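Local atomic coordinates of 2-oxoglutarate carboxylase small subunit (PDB entry 7KCT), a protein that belongs to the biotin carboxylase family, contains an ATP-grasp fold, and binds adenosine-5'-diphosphate together with magnesium and bicarbonate ions. Residues G280-I285 with L292-M297; H216-V221 with R235-Q240; P162-A167 with E208-N213; L246-P251 with Q302-V307. All coordinates share one frame; numbering follows the deposited sequence.

Contact 1: G280-I285 with L292-M297. With MG (magnesium ion), chain E; ADP (adenosine-5'-diphosphate), chain C.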
# COMPACT_ATOMS: atom_id res chain seq x y z
N GLY A 280 4.83 -21.89 8.10
CA GLY A 280 5.98 -22.10 8.96
C GLY A 280 7.20 -21.65 8.21
O GLY A 280 7.16 -21.42 7.00
N THR A 281 8.29 -21.47 8.94
CA THR A 281 9.53 -20.97 8.36
C THR A 281 10.69 -21.82 8.83
O THR A 281 10.79 -22.12 10.02
CB THR A 281 9.77 -19.49 8.77
OG1 THR A 281 8.80 -18.67 8.10
CG2 THR A 281 11.20 -19.08 8.42
N MET A 282 11.62 -22.14 7.92
CA MET A 282 12.88 -22.81 8.24
C MET A 282 14.03 -21.82 8.11
O MET A 282 14.19 -21.21 7.05
CB MET A 282 13.08 -24.02 7.35
CG MET A 282 11.96 -25.00 7.60
SD MET A 282 12.68 -26.46 6.97
CE MET A 282 11.26 -27.34 6.35
N GLU A 283 14.78 -21.60 9.19
CA GLU A 283 15.82 -20.59 9.17
C GLU A 283 17.17 -21.29 8.99
O GLU A 283 17.41 -22.33 9.61
CB GLU A 283 15.79 -19.77 10.46
CG GLU A 283 14.41 -19.12 10.74
CD GLU A 283 14.41 -18.07 11.86
OE1 GLU A 283 13.71 -17.04 11.70
OE2 GLU A 283 15.04 -18.27 12.93
N PHE A 284 18.00 -20.72 8.10
CA PHE A 284 19.35 -21.15 7.73
C PHE A 284 20.36 -20.04 8.00
O PHE A 284 20.02 -18.86 7.93
CB PHE A 284 19.43 -21.47 6.25
CG PHE A 284 18.59 -22.59 5.83
CD1 PHE A 284 17.23 -22.41 5.63
CD2 PHE A 284 19.15 -23.84 5.63
CE1 PHE A 284 16.47 -23.45 5.23
CE2 PHE A 284 18.39 -24.90 5.23
CZ PHE A 284 17.05 -24.71 5.03
N ILE A 285 21.59 -20.42 8.31
CA ILE A 285 22.77 -19.55 8.27
C ILE A 285 23.52 -19.87 6.99
O ILE A 285 23.71 -21.05 6.65
CB ILE A 285 23.67 -19.79 9.50
CG1 ILE A 285 23.04 -19.30 10.80
CG2 ILE A 285 25.02 -19.10 9.31
CD1 ILE A 285 22.79 -17.82 10.82
N LEU A 292 24.21 -23.12 2.76
CA LEU A 292 23.21 -22.98 3.82
C LEU A 292 23.22 -24.16 4.80
O LEU A 292 23.33 -25.32 4.40
CB LEU A 292 21.82 -22.84 3.20
CG LEU A 292 21.37 -21.42 2.82
CD1 LEU A 292 22.49 -20.65 2.20
CD2 LEU A 292 20.16 -21.49 1.87
N TYR A 293 23.08 -23.83 6.09
CA TYR A 293 22.94 -24.78 7.18
C TYR A 293 21.73 -24.42 8.04
O TYR A 293 21.60 -23.28 8.52
CB TYR A 293 24.18 -24.80 8.04
CG TYR A 293 25.45 -24.99 7.24
CD1 TYR A 293 26.08 -23.89 6.63
CD2 TYR A 293 26.03 -26.24 7.09
CE1 TYR A 293 27.27 -24.04 5.89
CE2 TYR A 293 27.24 -26.41 6.37
CZ TYR A 293 27.83 -25.31 5.76
OH TYR A 293 29.00 -25.49 5.03
N PHE A 294 20.90 -25.42 8.30
CA PHE A 294 19.66 -25.20 9.03
C PHE A 294 19.98 -24.92 10.46
O PHE A 294 20.90 -25.52 11.04
CB PHE A 294 18.77 -26.43 8.91
CG PHE A 294 17.61 -26.45 9.89
CD1 PHE A 294 17.77 -26.92 11.17
CD2 PHE A 294 16.35 -26.00 9.49
CE1 PHE A 294 16.68 -26.96 12.06
CE2 PHE A 294 15.24 -26.05 10.35
CZ PHE A 294 15.41 -26.51 11.64
N ILE A 295 19.26 -23.97 11.04
CA ILE A 295 19.44 -23.71 12.46
C ILE A 295 18.16 -23.82 13.29
O ILE A 295 18.24 -24.08 14.50
CB ILE A 295 20.09 -22.33 12.70
CG1 ILE A 295 19.27 -21.22 12.01
CG2 ILE A 295 21.59 -22.36 12.23
CD1 ILE A 295 19.60 -19.76 12.53
N GLU A 296 16.99 -23.55 12.71
CA GLU A 296 15.78 -23.61 13.54
C GLU A 296 14.57 -23.46 12.65
O GLU A 296 14.67 -22.97 11.53
CB GLU A 296 15.74 -22.54 14.66
CG GLU A 296 15.19 -21.17 14.28
CD GLU A 296 14.62 -20.36 15.46
OE1 GLU A 296 14.55 -20.87 16.60
OE2 GLU A 296 14.25 -19.19 15.23
N MET A 297 13.43 -23.93 13.14
CA MET A 297 12.17 -23.79 12.42
C MET A 297 11.24 -22.97 13.31
O MET A 297 11.26 -23.12 14.53
CB MET A 297 11.51 -25.14 12.13
CG MET A 297 10.23 -24.99 11.33
SD MET A 297 9.44 -26.51 10.72
CE MET A 297 8.44 -25.77 9.40
MG MG E . 15.28 -17.43 14.92
PB ADP C . 16.16 -17.31 17.92
O1B ADP C . 16.29 -16.44 19.13
O2B ADP C . 15.88 -16.85 16.51
O3B ADP C . 15.55 -18.67 18.19
PA ADP C . 18.11 -18.46 16.26
O1A ADP C . 17.39 -18.28 14.97
O2A ADP C . 18.91 -19.74 16.43
O3A ADP C . 17.87 -17.91 17.70
O5' ADP C . 19.61 -17.44 15.76
C5' ADP C . 19.58 -16.06 16.25
C4' ADP C . 20.46 -15.33 15.32
O4' ADP C . 21.79 -15.63 15.81
C3' ADP C . 20.37 -15.84 13.93
O3' ADP C . 19.51 -15.01 13.14
C2' ADP C . 21.80 -15.53 13.49
O2' ADP C . 22.03 -14.08 13.32
C1' ADP C . 22.63 -15.88 14.69
N9 ADP C . 23.07 -17.29 14.67
C8 ADP C . 22.38 -18.45 15.03
N7 ADP C . 23.15 -19.56 14.89
C5 ADP C . 24.36 -19.09 14.38
C6 ADP C . 25.57 -19.74 14.01
N6 ADP C . 25.67 -21.09 14.12
N1 ADP C . 26.62 -19.05 13.50
C2 ADP C . 26.43 -17.71 13.44
N3 ADP C . 25.36 -16.95 13.76
C4 ADP C . 24.33 -17.69 14.24
O HOH W 1 13.07 -16.57 14.74
O HOH W 2 15.78 -15.69 14.25
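Glu-283 and Glu-296 lie side by side across two antiparallel strands, and each brings one carboxylate oxygen to the magnesium ion. The metal sits 2.2 Å from Glu-283 OE2 and 2.1 Å from Glu-296 OE2; O1A and O2B of the adenosine-5'-diphosphate and two waters complete six ligands. Glu-296 CG lies between its backbone N and carbonyl carbon (chi1 86°), with the chain beyond extended toward the metal. One water donates to Glu-283 OE1, which also forms a salt bridge with Lys-245 and a hydrogen bond with Gln-302, probably fixing this carboxylate's rotation. Beside them Ile-285 CG1 packs 3.7 Å from Ile-295 CG2, and Ile-285 CD1 reaches the ribose: branched, apolar chains suit a wall beside the nucleotide.

Behind this shell stands a classic beta bulge. Glu-283 O accepts a nearly straight bond from Ile-295 N (175°) and a weak one from Glu-296 N, while Glu-283 N donates to Glu-296 O at 2.7 Å. On the other face Phe-284 CE2 meets Phe-294 CB at 4.0 Å, and Met-282 makes an oblique Met-aromatic contact with the Phe-294 ring. OE2 of Glu-283 and OE2 of Glu-296 stand only 2.6 Å apart, a closeness that the divalent cation probably makes tolerable.

Contact 2: H216-V221 with R235-Q240. With ADP (adenosine-5'-diphosphate), chain C.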
# COMPACT_ATOMS: atom_id res chain seq x y z
N HIS A 216 21.58 -14.50 7.31
CA HIS A 216 20.42 -15.21 7.82
C HIS A 216 19.42 -15.33 6.67
O HIS A 216 18.81 -14.33 6.26
CB HIS A 216 19.86 -14.53 9.07
CG HIS A 216 18.65 -15.21 9.66
ND1 HIS A 216 18.60 -15.64 10.97
CD2 HIS A 216 17.43 -15.50 9.14
CE1 HIS A 216 17.43 -16.19 11.21
NE2 HIS A 216 16.69 -16.11 10.12
N ILE A 217 19.27 -16.54 6.16
CA ILE A 217 18.43 -16.85 5.01
C ILE A 217 17.32 -17.77 5.49
O ILE A 217 17.60 -18.79 6.14
CB ILE A 217 19.24 -17.51 3.87
CG1 ILE A 217 20.42 -16.62 3.42
CG2 ILE A 217 18.36 -17.87 2.75
CD1 ILE A 217 20.05 -15.33 2.87
N GLU A 218 16.06 -17.44 5.18
CA GLU A 218 14.97 -18.25 5.71
C GLU A 218 13.95 -18.53 4.63
O GLU A 218 13.70 -17.68 3.76
CB GLU A 218 14.31 -17.57 6.93
CG GLU A 218 13.61 -16.30 6.56
CD GLU A 218 13.04 -15.60 7.76
OE1 GLU A 218 13.45 -15.96 8.89
OE2 GLU A 218 12.20 -14.69 7.57
N PHE A 219 13.41 -19.75 4.63
CA PHE A 219 12.46 -20.22 3.63
C PHE A 219 11.06 -20.32 4.22
O PHE A 219 10.87 -20.92 5.27
CB PHE A 219 12.85 -21.61 3.07
CG PHE A 219 13.85 -21.55 1.97
CD1 PHE A 219 15.19 -21.43 2.24
CD2 PHE A 219 13.45 -21.58 0.67
CE1 PHE A 219 16.11 -21.36 1.22
CE2 PHE A 219 14.39 -21.50 -0.35
CZ PHE A 219 15.71 -21.39 -0.06
N GLN A 220 10.10 -19.83 3.47
CA GLN A 220 8.70 -19.83 3.85
C GLN A 220 8.04 -21.07 3.27
O GLN A 220 8.15 -21.33 2.06
CB GLN A 220 8.04 -18.58 3.28
CG GLN A 220 6.56 -18.44 3.52
CD GLN A 220 6.24 -18.18 4.96
OE1 GLN A 220 6.56 -17.12 5.50
NE2 GLN A 220 5.59 -19.15 5.59
N VAL A 221 7.39 -21.85 4.13
CA VAL A 221 6.59 -22.97 3.61
C VAL A 221 5.12 -22.72 3.95
O VAL A 221 4.80 -22.02 4.92
CB VAL A 221 7.05 -24.34 4.13
CG1 VAL A 221 8.55 -24.57 3.87
CG2 VAL A 221 6.73 -24.51 5.59
N ARG A 235 13.85 -15.29 2.27
CA ARG A 235 14.07 -13.92 2.68
C ARG A 235 15.43 -13.83 3.33
O ARG A 235 15.86 -14.75 4.04
CB ARG A 235 13.02 -13.48 3.69
CG ARG A 235 11.58 -13.74 3.25
CD ARG A 235 10.64 -13.27 4.39
NE ARG A 235 10.43 -14.25 5.47
CZ ARG A 235 9.41 -15.11 5.55
NH1 ARG A 235 8.48 -15.17 4.61
NH2 ARG A 235 9.30 -15.90 6.62
N ASP A 236 16.09 -12.71 3.14
CA ASP A 236 17.33 -12.39 3.84
C ASP A 236 17.03 -11.44 5.00
O ASP A 236 16.63 -10.29 4.80
CB ASP A 236 18.32 -11.77 2.86
CG ASP A 236 19.69 -11.57 3.48
OD1 ASP A 236 19.77 -11.42 4.71
OD2 ASP A 236 20.68 -11.55 2.71
N CYS A 237 17.25 -11.92 6.22
CA CYS A 237 16.97 -11.18 7.43
C CYS A 237 18.25 -10.95 8.24
O CYS A 237 18.23 -10.94 9.46
CB CYS A 237 15.91 -11.91 8.26
SG CYS A 237 14.47 -12.40 7.25
N SER A 238 19.37 -10.68 7.55
CA SER A 238 20.67 -10.61 8.24
C SER A 238 20.80 -9.38 9.12
O SER A 238 21.41 -9.45 10.20
CB SER A 238 21.81 -10.65 7.23
OG SER A 238 21.74 -11.84 6.50
N ILE A 239 20.25 -8.24 8.70
CA ILE A 239 20.44 -7.01 9.48
C ILE A 239 19.69 -7.12 10.81
O ILE A 239 18.46 -7.07 10.84
CB ILE A 239 20.01 -5.77 8.70
CG1 ILE A 239 20.89 -5.69 7.45
CG2 ILE A 239 20.18 -4.55 9.56
CD1 ILE A 239 20.60 -4.62 6.46
N GLN A 240 20.46 -7.13 11.90
CA GLN A 240 19.94 -7.49 13.20
C GLN A 240 20.55 -6.68 14.32
O GLN A 240 21.66 -6.16 14.22
CB GLN A 240 20.20 -8.98 13.51
CG GLN A 240 19.51 -9.93 12.60
CD GLN A 240 19.90 -11.38 12.85
OE1 GLN A 240 20.41 -11.74 13.92
NE2 GLN A 240 19.67 -12.21 11.85
PB ADP C . 16.16 -17.31 17.92
O1B ADP C . 16.29 -16.44 19.13
O2B ADP C . 15.88 -16.85 16.51
O3B ADP C . 15.55 -18.67 18.19
PA ADP C . 18.11 -18.46 16.26
O1A ADP C . 17.39 -18.28 14.97
O2A ADP C . 18.91 -19.74 16.43
O3A ADP C . 17.87 -17.91 17.70
O5' ADP C . 19.61 -17.44 15.76
C5' ADP C . 19.58 -16.06 16.25
C4' ADP C . 20.46 -15.33 15.32
O4' ADP C . 21.79 -15.63 15.81
C3' ADP C . 20.37 -15.84 13.93
O3' ADP C . 19.51 -15.01 13.14
C2' ADP C . 21.80 -15.53 13.49
O2' ADP C . 22.03 -14.08 13.32
C1' ADP C . 22.63 -15.88 14.69
N9 ADP C . 23.07 -17.29 14.67
C8 ADP C . 22.38 -18.45 15.03
N7 ADP C . 23.15 -19.56 14.89
C5 ADP C . 24.36 -19.09 14.38
C6 ADP C . 25.57 -19.74 14.01
N6 ADP C . 25.67 -21.09 14.12
N1 ADP C . 26.62 -19.05 13.50
C2 ADP C . 26.43 -17.71 13.44
N3 ADP C . 25.36 -16.95 13.76
C4 ADP C . 24.33 -17.69 14.24
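Arg-235 grips Glu-218 and Gln-220 with different edges of its guanidinium, and this is the tight end of the contact. A planar group with N-H bonds on several edges can serve an acid and an amide at once. NE donates to Glu-218 OE2 at 2.8 Å, a salt bridge in the guanidinium plane that meets the anti side of a carboxylate turned almost perpendicular to it (87°); the other oxygen, OE1, pairs with Lys-245. NH1 and NH2 together clasp one atom, Gln-220 OE1, with NH1 at 2.9 Å on a lone pair and NH2 above the amide's carbonyl plane. Glu-218 CG sits between its backbone N and carbonyl carbon (chi1 66°), with the rest extended toward arginine. Gln-302 and Thr-308 take further guanidinium hydrogens.

The strands form the hairpin 215-223/229-236 at the edge of the four-stranded antiparallel sheet of the ATP-grasp fold. Asp-236 OD1 accepts from Ser-238 N and OG, an Asx turn, and Ser-238 OG accepts from His-216 N at 2.8 Å.

On the opposite face of the sheet bonds are fewer: Ile-217 CD1 merely rests 3.8 Å from Asp-236 CG. At the nucleotide end the His-216 ring and Gln-240 amide, 75° apart, meet most closely at His-216 CB and Gln-240 NE2 (3.6 Å). Gln-240 NE2 donates to Cys-237 O, which orients the amide, and to O3' of the ribose, while Gln-240 OE1 accepts from O2'.

Contact 3: P162-A167 with E208-N213. With ADP (adenosine-5'-diphosphate), chain C.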
# COMPACT_ATOMS: atom_id res chain seq x y z
N PRO A 162 35.80 -20.61 16.51
CA PRO A 162 34.77 -20.19 17.48
C PRO A 162 33.51 -21.06 17.48
O PRO A 162 33.23 -21.70 16.48
CB PRO A 162 34.45 -18.76 17.04
CG PRO A 162 34.69 -18.76 15.54
CD PRO A 162 35.89 -19.70 15.35
N VAL A 163 32.79 -21.10 18.60
CA VAL A 163 31.53 -21.83 18.70
C VAL A 163 30.49 -20.90 19.33
O VAL A 163 30.82 -19.84 19.87
CB VAL A 163 31.64 -23.12 19.55
CG1 VAL A 163 32.69 -24.04 18.99
CG2 VAL A 163 31.91 -22.80 21.01
N LEU A 164 29.24 -21.35 19.28
CA LEU A 164 28.08 -20.60 19.77
C LEU A 164 27.28 -21.49 20.72
O LEU A 164 26.91 -22.61 20.36
CB LEU A 164 27.20 -20.18 18.60
CG LEU A 164 26.12 -19.14 18.80
CD1 LEU A 164 26.77 -17.84 19.20
CD2 LEU A 164 25.43 -18.99 17.52
N LEU A 165 27.03 -21.00 21.93
CA LEU A 165 26.03 -21.60 22.79
C LEU A 165 24.64 -21.01 22.48
O LEU A 165 24.50 -19.82 22.20
CB LEU A 165 26.41 -21.37 24.25
CG LEU A 165 27.75 -21.90 24.73
CD1 LEU A 165 27.99 -21.34 26.11
CD2 LEU A 165 27.69 -23.43 24.72
N LYS A 166 23.63 -21.87 22.51
CA LYS A 166 22.25 -21.45 22.27
C LYS A 166 21.31 -22.18 23.23
O LYS A 166 21.49 -23.38 23.49
CB LYS A 166 21.82 -21.76 20.84
CG LYS A 166 22.79 -21.23 19.81
CD LYS A 166 22.52 -21.68 18.38
CE LYS A 166 21.31 -21.02 17.77
NZ LYS A 166 21.22 -21.21 16.29
N ALA A 167 20.29 -21.46 23.72
CA ALA A 167 19.21 -22.09 24.46
C ALA A 167 18.41 -22.97 23.52
O ALA A 167 17.92 -22.49 22.49
CB ALA A 167 18.32 -21.01 25.08
N GLU A 208 27.02 -25.07 18.76
CA GLU A 208 27.32 -25.28 17.36
C GLU A 208 28.47 -24.40 16.90
O GLU A 208 28.91 -23.49 17.59
CB GLU A 208 26.07 -25.06 16.48
CG GLU A 208 25.32 -23.76 16.64
CD GLU A 208 24.04 -23.71 15.78
OE1 GLU A 208 23.31 -24.73 15.72
OE2 GLU A 208 23.73 -22.66 15.18
N LYS A 209 29.00 -24.74 15.74
CA LYS A 209 30.07 -23.98 15.13
C LYS A 209 29.59 -22.56 14.93
O LYS A 209 28.50 -22.34 14.38
CB LYS A 209 30.44 -24.61 13.79
CG LYS A 209 31.51 -23.88 13.02
CD LYS A 209 32.84 -23.94 13.74
CE LYS A 209 33.70 -22.74 13.39
NZ LYS A 209 34.79 -22.57 14.37
N TYR A 210 30.36 -21.60 15.40
CA TYR A 210 30.03 -20.22 15.06
C TYR A 210 30.48 -19.94 13.63
O TYR A 210 31.68 -19.98 13.33
CB TYR A 210 30.69 -19.23 16.00
CG TYR A 210 30.32 -17.83 15.59
CD1 TYR A 210 29.02 -17.33 15.81
CD2 TYR A 210 31.24 -17.00 14.95
CE1 TYR A 210 28.66 -16.02 15.43
CE2 TYR A 210 30.90 -15.69 14.58
CZ TYR A 210 29.61 -15.21 14.81
OH TYR A 210 29.33 -13.92 14.41
N ILE A 211 29.52 -19.63 12.76
CA ILE A 211 29.83 -19.28 11.37
C ILE A 211 30.12 -17.78 11.30
O ILE A 211 29.22 -16.97 11.48
CB ILE A 211 28.70 -19.67 10.41
CG1 ILE A 211 28.29 -21.14 10.57
CG2 ILE A 211 29.11 -19.32 9.00
CD1 ILE A 211 29.37 -22.13 10.18
N GLU A 212 31.37 -17.42 11.01
CA GLU A 212 31.80 -16.02 11.03
C GLU A 212 31.27 -15.29 9.79
O GLU A 212 31.23 -15.84 8.68
CB GLU A 212 33.34 -15.92 11.08
CG GLU A 212 33.92 -14.61 11.62
CD GLU A 212 33.99 -14.57 13.13
OE1 GLU A 212 34.53 -15.52 13.74
OE2 GLU A 212 33.55 -13.56 13.73
N ASN A 213 30.82 -14.07 9.98
CA ASN A 213 30.26 -13.31 8.86
C ASN A 213 29.11 -14.00 8.13
O ASN A 213 29.07 -14.01 6.89
CB ASN A 213 31.35 -13.00 7.85
CG ASN A 213 32.58 -12.40 8.50
OD1 ASN A 213 32.50 -11.39 9.21
ND2 ASN A 213 33.71 -13.05 8.31
PB ADP C . 16.16 -17.31 17.92
O1B ADP C . 16.29 -16.44 19.13
O2B ADP C . 15.88 -16.85 16.51
O3B ADP C . 15.55 -18.67 18.19
PA ADP C . 18.11 -18.46 16.26
O1A ADP C . 17.39 -18.28 14.97
O2A ADP C . 18.91 -19.74 16.43
O3A ADP C . 17.87 -17.91 17.70
O5' ADP C . 19.61 -17.44 15.76
C5' ADP C . 19.58 -16.06 16.25
C4' ADP C . 20.46 -15.33 15.32
O4' ADP C . 21.79 -15.63 15.81
C3' ADP C . 20.37 -15.84 13.93
O3' ADP C . 19.51 -15.01 13.14
C2' ADP C . 21.80 -15.53 13.49
O2' ADP C . 22.03 -14.08 13.32
C1' ADP C . 22.63 -15.88 14.69
N9 ADP C . 23.07 -17.29 14.67
C8 ADP C . 22.38 -18.45 15.03
N7 ADP C . 23.15 -19.56 14.89
C5 ADP C . 24.36 -19.09 14.38
C6 ADP C . 25.57 -19.74 14.01
N6 ADP C . 25.67 -21.09 14.12
N1 ADP C . 26.62 -19.05 13.50
C2 ADP C . 26.43 -17.71 13.44
N3 ADP C . 25.36 -16.95 13.76
C4 ADP C . 24.33 -17.69 14.24
O HOH W 3 20.60 -23.79 16.04
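Backbone bonds join Leu-164 and Glu-208 as a hydrogen-bonded antiparallel pair, with Leu-164 N 2.7 Å from Glu-208 O. Past this pair Pro-162 O takes two donors: Lys-209 NZ at 2.8 Å, and Tyr-210 N from above the carbonyl plane. The proline nitrogen carries no hydrogen, so Lys-209 NZ can come close to the ring while bonding Pro-162 O.

Among the charged groups, Lys-166 bends at chi3 (73°), bringing NZ to the nucleotide. It makes a salt bridge with Glu-208 OE2 at 3.1 Å, coming from above the carboxylate plane (57°), and donates to N7 and O2A of the adenosine-5'-diphosphate and to a water that links back to Glu-208 OE1. Lys-128 makes a salt bridge to that oxygen.

Leu-164 and Tyr-210 flank the base. Leu-164 CD1 touches Tyr-210 CD1 at 4.1 Å while Leu-164 CD2 lies 3.3 Å from adenine C5, and Pro-162 CG backs the edge of the tyrosine ring.

Polar atoms read adenine itself: N6 donates almost straight (173°) to Glu-208 OE2 and also to Lys-209 O, and Ile-211 N donates to N1 at 3.0 Å. A donor at N1 and acceptors at N6 match adenine's own pattern, consistent with recognition of the base.

Contact 4: L246-P251 with Q302-V307. With ADP (adenosine-5'-diphosphate), chain D.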
# COMPACT_ATOMS: atom_id res chain seq x y z
N LEU A 246 15.68 -6.50 11.96
CA LEU A 246 15.31 -5.10 11.77
C LEU A 246 14.93 -4.79 10.34
O LEU A 246 13.99 -4.02 10.09
CB LEU A 246 16.47 -4.20 12.17
CG LEU A 246 16.34 -2.70 12.32
CD1 LEU A 246 15.38 -2.40 13.43
CD2 LEU A 246 17.78 -2.16 12.58
N VAL A 247 15.63 -5.39 9.39
CA VAL A 247 15.38 -5.20 7.98
C VAL A 247 15.36 -6.55 7.30
O VAL A 247 16.28 -7.36 7.45
CB VAL A 247 16.46 -4.31 7.32
CG1 VAL A 247 16.18 -4.24 5.81
CG2 VAL A 247 16.54 -2.90 8.00
N GLU A 248 14.37 -6.76 6.47
CA GLU A 248 14.19 -8.02 5.78
C GLU A 248 13.93 -7.78 4.31
O GLU A 248 13.19 -6.85 3.94
CB GLU A 248 13.01 -8.79 6.43
CG GLU A 248 13.14 -9.00 7.93
CD GLU A 248 12.25 -8.08 8.79
OE1 GLU A 248 11.58 -7.16 8.27
OE2 GLU A 248 12.20 -8.34 10.02
N ILE A 249 14.51 -8.62 3.44
CA ILE A 249 14.28 -8.48 2.02
C ILE A 249 13.88 -9.82 1.41
O ILE A 249 14.27 -10.89 1.89
CB ILE A 249 15.51 -7.91 1.26
CG1 ILE A 249 16.62 -8.96 1.22
CG2 ILE A 249 16.11 -6.67 1.98
CD1 ILE A 249 17.86 -8.60 0.36
N ALA A 250 13.23 -9.75 0.26
CA ALA A 250 12.84 -10.93 -0.49
C ALA A 250 12.88 -10.59 -1.97
O ALA A 250 12.51 -9.47 -2.36
CB ALA A 250 11.42 -11.44 -0.12
N PRO A 251 13.41 -11.51 -2.82
CA PRO A 251 14.15 -12.72 -2.39
C PRO A 251 15.47 -12.27 -1.77
O PRO A 251 15.75 -11.08 -1.77
CB PRO A 251 14.35 -13.50 -3.71
CG PRO A 251 14.39 -12.41 -4.78
CD PRO A 251 13.38 -11.35 -4.28
N GLN A 302 5.54 -15.41 10.71
CA GLN A 302 6.55 -14.49 11.21
C GLN A 302 6.22 -13.03 10.89
O GLN A 302 5.54 -12.73 9.91
CB GLN A 302 7.91 -14.81 10.57
CG GLN A 302 8.46 -16.16 10.90
CD GLN A 302 9.84 -16.33 10.29
OE1 GLN A 302 10.00 -16.26 9.08
NE2 GLN A 302 10.84 -16.48 11.14
N VAL A 303 6.82 -12.13 11.66
CA VAL A 303 6.67 -10.70 11.47
C VAL A 303 6.83 -10.29 10.01
O VAL A 303 6.02 -9.54 9.46
CB VAL A 303 7.70 -9.97 12.36
CG1 VAL A 303 7.81 -8.46 12.04
CG2 VAL A 303 7.31 -10.14 13.84
N GLU A 304 7.85 -10.84 9.35
CA GLU A 304 8.30 -10.39 8.05
C GLU A 304 7.64 -11.10 6.87
O GLU A 304 8.09 -10.95 5.72
CB GLU A 304 9.84 -10.53 7.98
CG GLU A 304 10.38 -11.99 8.15
CD GLU A 304 10.74 -12.44 9.59
OE1 GLU A 304 10.26 -11.88 10.59
OE2 GLU A 304 11.57 -13.39 9.74
N HIS A 305 6.54 -11.82 7.12
CA HIS A 305 5.84 -12.48 6.01
C HIS A 305 5.42 -11.55 4.89
O HIS A 305 5.26 -12.04 3.75
CB HIS A 305 4.61 -13.27 6.52
CG HIS A 305 3.44 -12.41 6.88
ND1 HIS A 305 3.25 -11.94 8.16
CD2 HIS A 305 2.38 -11.97 6.16
CE1 HIS A 305 2.15 -11.21 8.20
NE2 HIS A 305 1.60 -11.20 7.00
N PRO A 306 5.18 -10.25 5.09
CA PRO A 306 4.72 -9.43 3.96
C PRO A 306 5.71 -9.33 2.81
O PRO A 306 5.26 -9.28 1.66
CB PRO A 306 4.44 -8.05 4.60
CG PRO A 306 4.02 -8.42 6.01
CD PRO A 306 5.00 -9.54 6.38
N VAL A 307 7.04 -9.37 3.03
CA VAL A 307 7.91 -9.24 1.86
C VAL A 307 7.69 -10.40 0.91
O VAL A 307 7.75 -10.25 -0.32
CB VAL A 307 9.41 -9.13 2.25
CG1 VAL A 307 9.68 -7.84 3.04
CG2 VAL A 307 9.95 -10.36 2.98
PB ADP D . 10.03 -13.27 13.80
O1B ADP D . 8.53 -13.38 13.56
O2B ADP D . 11.01 -13.15 12.66
O3B ADP D . 10.54 -14.05 14.97
PA ADP D . 10.69 -11.53 16.06
O1A ADP D . 10.61 -10.20 16.74
O2A ADP D . 11.67 -12.62 16.46
O3A ADP D . 10.36 -11.59 14.51
O5' ADP D . 9.11 -12.33 16.93
C5' ADP D . 8.14 -11.30 17.38
C4' ADP D . 7.63 -11.51 18.73
O4' ADP D . 7.62 -12.85 19.18
C3' ADP D . 8.69 -10.65 19.63
O3' ADP D . 8.03 -10.06 20.61
C2' ADP D . 9.59 -11.88 20.07
O2' ADP D . 10.12 -11.71 21.30
C1' ADP D . 8.42 -12.89 20.26
N9 ADP D . 8.83 -14.35 20.15
C8 ADP D . 9.56 -15.00 19.12
N7 ADP D . 9.76 -16.32 19.36
C5 ADP D . 9.11 -16.55 20.55
C6 ADP D . 8.97 -17.73 21.31
N6 ADP D . 9.52 -18.91 20.88
N1 ADP D . 8.27 -17.70 22.49
C2 ADP D . 7.77 -16.46 22.86
N3 ADP D . 7.83 -15.25 22.24
C4 ADP D . 8.52 -15.34 21.06
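Glu-248 and Glu-304 cross at about a right angle, carbon against carboxylate: Glu-248 CD rests 3.5 Å from Glu-304 CB. Both chains are bent at chi2, but they start differently. Glu-248 CG is anti to its carbonyl carbon (chi1 -55°), whereas Glu-304 CG occupies the crowded position between N and carbonyl carbon (chi1 61°). This start, with the bend at chi2, puts OE1 of Glu-304 2.5 Å from O2B of the second adenosine-5'-diphosphate. The two carboxylate planes end nearly parallel, 8° apart.

Further along strand 244-250, Ala-250 CB meets Val-307 CG2 at 3.6 Å. A methyl is small enough to let the first turn of helix 305-312 close on the strand, and the branched valine touches Ala-250 with CG2 while CG1 lies against Glu-248 O.

Leading into that helix is a type I beta turn from Gln-302 to His-305. Gln-302 O accepts from His-305 N and, at 3.0 Å, from His-305 ND1, the oxygen lying in the plane of the imidazole; this bond holds the ring back against its own turn. The turn also offers Val-303 N to O1B of the nucleotide at 2.8 Å.

Across the contact Glu-248 OE2 and Glu-304 OE1 are 4.1 Å apart, like charges in a buried place. Arg-346 bridges to Glu-248 OE2 and Glu-304 OE1, and Lys-245 to Glu-304 OE2; these positive groups probably offset the repulsion between the acids, of which Glu-304 is the one beside the phosphate.

Overall arrangement
All four contacts fall in the ATP-grasp region of the chain. Contact 3 comes first in sequence, then contact 2; contact 4 opens before contact 1 and closes after it. Contacts 1 and 2 have centres about 8 Å apart and share one four-stranded sheet, in which strands 278-286 and 215-223 are neighbours. Contact 4 lies about 7 Å from contact 2, centre to centre, and ties strand 244-250 of another sheet to helix 305-312. Contact 3, in a separate three-stranded sheet, is about 24 Å from contact 4, again between centres. Contacts 1, 2 and 3 all touch one adenosine-5'-diphosphate, whereas contact 4 meets another; Gln-302 and Arg-235 link the two neighbourhoods.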